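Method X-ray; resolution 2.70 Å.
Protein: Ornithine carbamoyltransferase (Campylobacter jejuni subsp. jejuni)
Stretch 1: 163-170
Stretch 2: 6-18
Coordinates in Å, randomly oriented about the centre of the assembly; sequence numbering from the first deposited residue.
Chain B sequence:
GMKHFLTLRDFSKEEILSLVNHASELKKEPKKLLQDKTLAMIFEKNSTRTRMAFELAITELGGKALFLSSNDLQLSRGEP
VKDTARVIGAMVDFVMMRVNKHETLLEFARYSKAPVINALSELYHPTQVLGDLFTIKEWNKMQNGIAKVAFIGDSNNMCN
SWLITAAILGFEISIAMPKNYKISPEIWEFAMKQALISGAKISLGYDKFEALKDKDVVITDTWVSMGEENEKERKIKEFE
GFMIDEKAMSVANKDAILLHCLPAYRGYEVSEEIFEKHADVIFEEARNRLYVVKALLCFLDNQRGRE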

# COMPACT_ATOMS: atom_id res chain seq x y z
N LEU B 163 28.55 -0.40 18.00
CA LEU B 163 29.97 -0.65 18.23
C LEU B 163 30.76 0.15 17.21
O LEU B 163 31.64 0.95 17.56
CB LEU B 163 30.32 -2.15 18.16
CG LEU B 163 31.78 -2.58 18.11
CD1 LEU B 163 32.52 -1.95 19.28
CD2 LEU B 163 31.92 -4.10 18.08
N ILE B 164 30.35 -0.04 15.97
CA ILE B 164 30.93 0.62 14.80
C ILE B 164 30.88 2.12 14.86
O ILE B 164 31.87 2.78 14.58
CB ILE B 164 30.11 0.26 13.56
CG1 ILE B 164 30.55 -1.10 13.07
CG2 ILE B 164 30.11 1.33 12.46
CD1 ILE B 164 29.52 -1.70 12.12
N THR B 165 29.70 2.63 15.14
CA THR B 165 29.49 4.08 15.12
C THR B 165 30.29 4.74 16.24
O THR B 165 30.86 5.81 16.07
CB THR B 165 28.03 4.44 15.34
OG1 THR B 165 27.25 3.80 14.36
CG2 THR B 165 27.83 5.94 15.28
N ALA B 166 30.33 4.06 17.39
CA ALA B 166 31.13 4.53 18.53
C ALA B 166 32.59 4.67 18.10
O ALA B 166 33.28 5.66 18.34
CB ALA B 166 30.99 3.51 19.65
N ALA B 167 32.98 3.65 17.37
CA ALA B 167 34.33 3.47 16.91
C ALA B 167 34.72 4.60 15.96
O ALA B 167 35.90 5.12 16.01
CB ALA B 167 34.48 2.13 16.17
N ILE B 168 33.79 4.97 15.10
CA ILE B 168 34.08 5.99 14.10
C ILE B 168 34.10 7.34 14.76
O ILE B 168 35.02 8.15 14.55
CB ILE B 168 33.09 6.00 12.93
CG1 ILE B 168 33.23 4.71 12.10
CG2 ILE B 168 33.37 7.18 12.03
CD1 ILE B 168 32.17 4.40 11.09
N LEU B 169 33.13 7.56 15.63
CA LEU B 169 32.88 8.90 16.15
C LEU B 169 33.83 9.31 17.23
O LEU B 169 34.02 10.51 17.48
CB LEU B 169 31.47 8.99 16.62
CG LEU B 169 30.36 9.16 15.55
CD1 LEU B 169 29.06 9.19 16.35
CD2 LEU B 169 30.42 10.42 14.69
N GLY B 170 34.43 8.32 17.89
CA GLY B 170 35.34 8.56 19.03
C GLY B 170 34.69 8.50 20.42
O GLY B 170 35.22 9.02 21.41
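Stretch 2 6-18: LTLRDFSKEEILS

Stretch 2 lies along one side of the last two turns of the helix 163-169, and its backbone changes form as it goes: an extended residue at T7 (phi/psi -161/149), a 3-10 segment at 8-10, two extended residues at F11 and S12 (-127/157 and -89/155), and then a helix from K13 that runs on past S18. Overall the register of CA atoms advances from I164 and T165, by R9 and L8, to L169, by K13, although the first two pairs run in the reverse order: R9 CA is 6.5 Å from I164 CA, L8 CA is 6.6 Å from T165 CA, and K13 CA is 5.1 Å from L169 CA. The early part of stretch 2 thus lies by the first of these helical residues and the later part by the helix end. The new helix then crosses rather than follows its neighbour: the N-to-C directions make an angle of 110°, and the axes approach to 9.9 Å.

The start of stretch 2 is shaped by its own hydrogen bonds. T7 OG1 accepts from R9 N at 3.0 Å with an N-H...acceptor angle of 171°, while D10 N to T7 O (3.2 Å) and F11 N to L8 O (2.9 Å) close the tight turn. At the next bend, S12 OG caps the helix by accepting from E15 N at 2.9 Å, and E15 OE1 returns the contact by accepting from S12 N at 3.0 Å.

The main bump on stretch 1 is I168, whose CA-to-CB bond points toward stretch 2. Its side chain (chi1 m, chi2 t) enters the hollow formed where the 3-10 turn leads through F11 and S12 into the helix. The lining of that hollow is largely backbone: I168 CD1 lies 3.2 Å from L8 O, 3.6 Å from F11 O and 4.1 Å from R9 CA, and I168 CG2 lies 3.3 Å from K13 N. Farther along the same wall, I168 CG2 meets I16 CD1 at 4.0 Å, an apolar contact with the first turn of the new helix.

One turn earlier, the CA-to-CB bond of I164 also points toward stretch 2, and the side chain packs on the 3-10 turn. I164 CD1 reaches R9 CG at 3.4 Å, against the aliphatic part of the arginine, whose NH1 and NH2 are hydrogen-bonded elsewhere in the structure; I164 CG2 lies 4.2 Å from L8 CB. The CA-to-CB bond of L8 in turn points toward stretch 1, and L8 CD1 lies 3.3 Å from T165 OG1.

The CA-to-CB bond of L169 points sideways to stretch 2, but the end of the side chain comes nearer. L169 CD2 is 3.7 Å from L17 CG, 4.1 Å from I16 CG2 and 4.0 Å from K13 CG, and so fits among three side chains of the new helix. K13, with all four chi angles t, extends past the helix end and brings K13 CE to 3.3 Å from L169 O. No hydrogen bond joins the stretches, and the 493 Å² buried between them reflects a fit of shape.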

# COMPACT_ATOMS: atom_id res chain seq x y z
N LEU B 6 24.50 1.16 3.34
CA LEU B 6 24.24 -0.19 3.86
C LEU B 6 24.72 -0.38 5.27
O LEU B 6 24.30 -1.28 5.95
CB LEU B 6 24.96 -1.24 2.98
CG LEU B 6 24.63 -1.12 1.46
CD1 LEU B 6 25.23 -2.23 0.62
CD2 LEU B 6 23.14 -1.11 1.22
N THR B 7 25.72 0.40 5.65
CA THR B 7 26.27 0.40 7.00
C THR B 7 27.07 1.68 7.27
O THR B 7 27.73 2.22 6.39
CB THR B 7 27.23 -0.78 7.26
OG1 THR B 7 27.87 -0.59 8.53
CG2 THR B 7 28.26 -0.87 6.17
N LEU B 8 27.07 2.12 8.51
CA LEU B 8 27.86 3.30 8.81
C LEU B 8 29.37 3.07 8.65
O LEU B 8 30.18 4.01 8.64
CB LEU B 8 27.53 3.78 10.21
CG LEU B 8 26.13 4.40 10.22
CD1 LEU B 8 25.55 4.62 11.60
CD2 LEU B 8 26.28 5.67 9.43
N ARG B 9 29.75 1.80 8.54
CA ARG B 9 31.16 1.46 8.36
C ARG B 9 31.75 2.17 7.18
O ARG B 9 32.92 2.43 7.16
CB ARG B 9 31.34 -0.02 8.10
CG ARG B 9 31.35 -0.85 9.36
CD ARG B 9 31.40 -2.31 9.04
NE ARG B 9 32.69 -2.67 8.55
CZ ARG B 9 33.15 -3.92 8.55
NH1 ARG B 9 32.41 -4.92 9.01
NH2 ARG B 9 34.37 -4.16 8.08
N ASP B 10 30.93 2.42 6.17
CA ASP B 10 31.39 3.05 4.94
C ASP B 10 31.47 4.58 5.02
O ASP B 10 31.64 5.23 4.00
CB ASP B 10 30.47 2.65 3.77
CG ASP B 10 30.52 1.14 3.46
OD1 ASP B 10 31.60 0.49 3.63
OD2 ASP B 10 29.49 0.61 3.00
N PHE B 11 31.29 5.16 6.19
CA PHE B 11 31.29 6.63 6.31
C PHE B 11 32.25 7.20 7.35
O PHE B 11 32.72 6.47 8.24
CB PHE B 11 29.91 7.13 6.55
CG PHE B 11 28.98 6.77 5.45
CD1 PHE B 11 28.39 5.51 5.42
CD2 PHE B 11 28.76 7.66 4.41
CE1 PHE B 11 27.58 5.16 4.41
CE2 PHE B 11 27.94 7.30 3.36
CZ PHE B 11 27.37 6.05 3.38
N SER B 12 32.61 8.46 7.14
CA SER B 12 33.56 9.13 8.01
C SER B 12 32.82 9.78 9.15
O SER B 12 31.62 10.08 9.09
CB SER B 12 34.33 10.19 7.28
OG SER B 12 33.50 11.25 6.85
N LYS B 13 33.56 9.95 10.23
CA LYS B 13 33.11 10.72 11.38
C LYS B 13 32.40 11.99 10.89
O LYS B 13 31.31 12.32 11.33
CB LYS B 13 34.32 11.09 12.24
CG LYS B 13 33.98 11.75 13.55
CD LYS B 13 35.15 12.36 14.29
CE LYS B 13 34.64 13.11 15.56
NZ LYS B 13 35.66 13.71 16.49
N GLU B 14 33.05 12.70 9.99
CA GLU B 14 32.53 13.97 9.47
C GLU B 14 31.22 13.78 8.70
O GLU B 14 30.28 14.52 8.84
CB GLU B 14 33.56 14.62 8.57
CG GLU B 14 34.78 15.15 9.29
CD GLU B 14 35.86 14.09 9.62
OE1 GLU B 14 35.99 13.03 8.91
OE2 GLU B 14 36.61 14.36 10.62
N GLU B 15 31.20 12.78 7.85
CA GLU B 15 30.00 12.48 7.15
C GLU B 15 28.82 12.19 8.11
O GLU B 15 27.71 12.64 7.88
CB GLU B 15 30.23 11.34 6.16
CG GLU B 15 30.97 11.84 4.92
CD GLU B 15 31.44 10.74 3.99
OE1 GLU B 15 31.92 9.68 4.49
OE2 GLU B 15 31.31 10.93 2.76
N ILE B 16 29.03 11.35 9.11
CA ILE B 16 27.91 10.92 9.97
C ILE B 16 27.45 12.15 10.74
O ILE B 16 26.28 12.42 10.84
CB ILE B 16 28.31 9.84 10.98
CG1 ILE B 16 28.44 8.52 10.27
CG2 ILE B 16 27.31 9.74 12.10
CD1 ILE B 16 29.55 7.63 10.85
N LEU B 17 28.39 12.92 11.26
CA LEU B 17 28.02 14.08 12.05
C LEU B 17 27.27 15.12 11.20
O LEU B 17 26.38 15.83 11.68
CB LEU B 17 29.23 14.75 12.76
CG LEU B 17 29.80 14.01 13.99
CD1 LEU B 17 31.00 14.76 14.53
CD2 LEU B 17 28.75 13.73 15.06
N SER B 18 27.57 15.17 9.92
CA SER B 18 26.92 16.17 9.11
C SER B 18 25.49 15.71 8.77
O SER B 18 24.65 16.54 8.49
CB SER B 18 27.73 16.47 7.86
OG SER B 18 27.19 15.64 6.86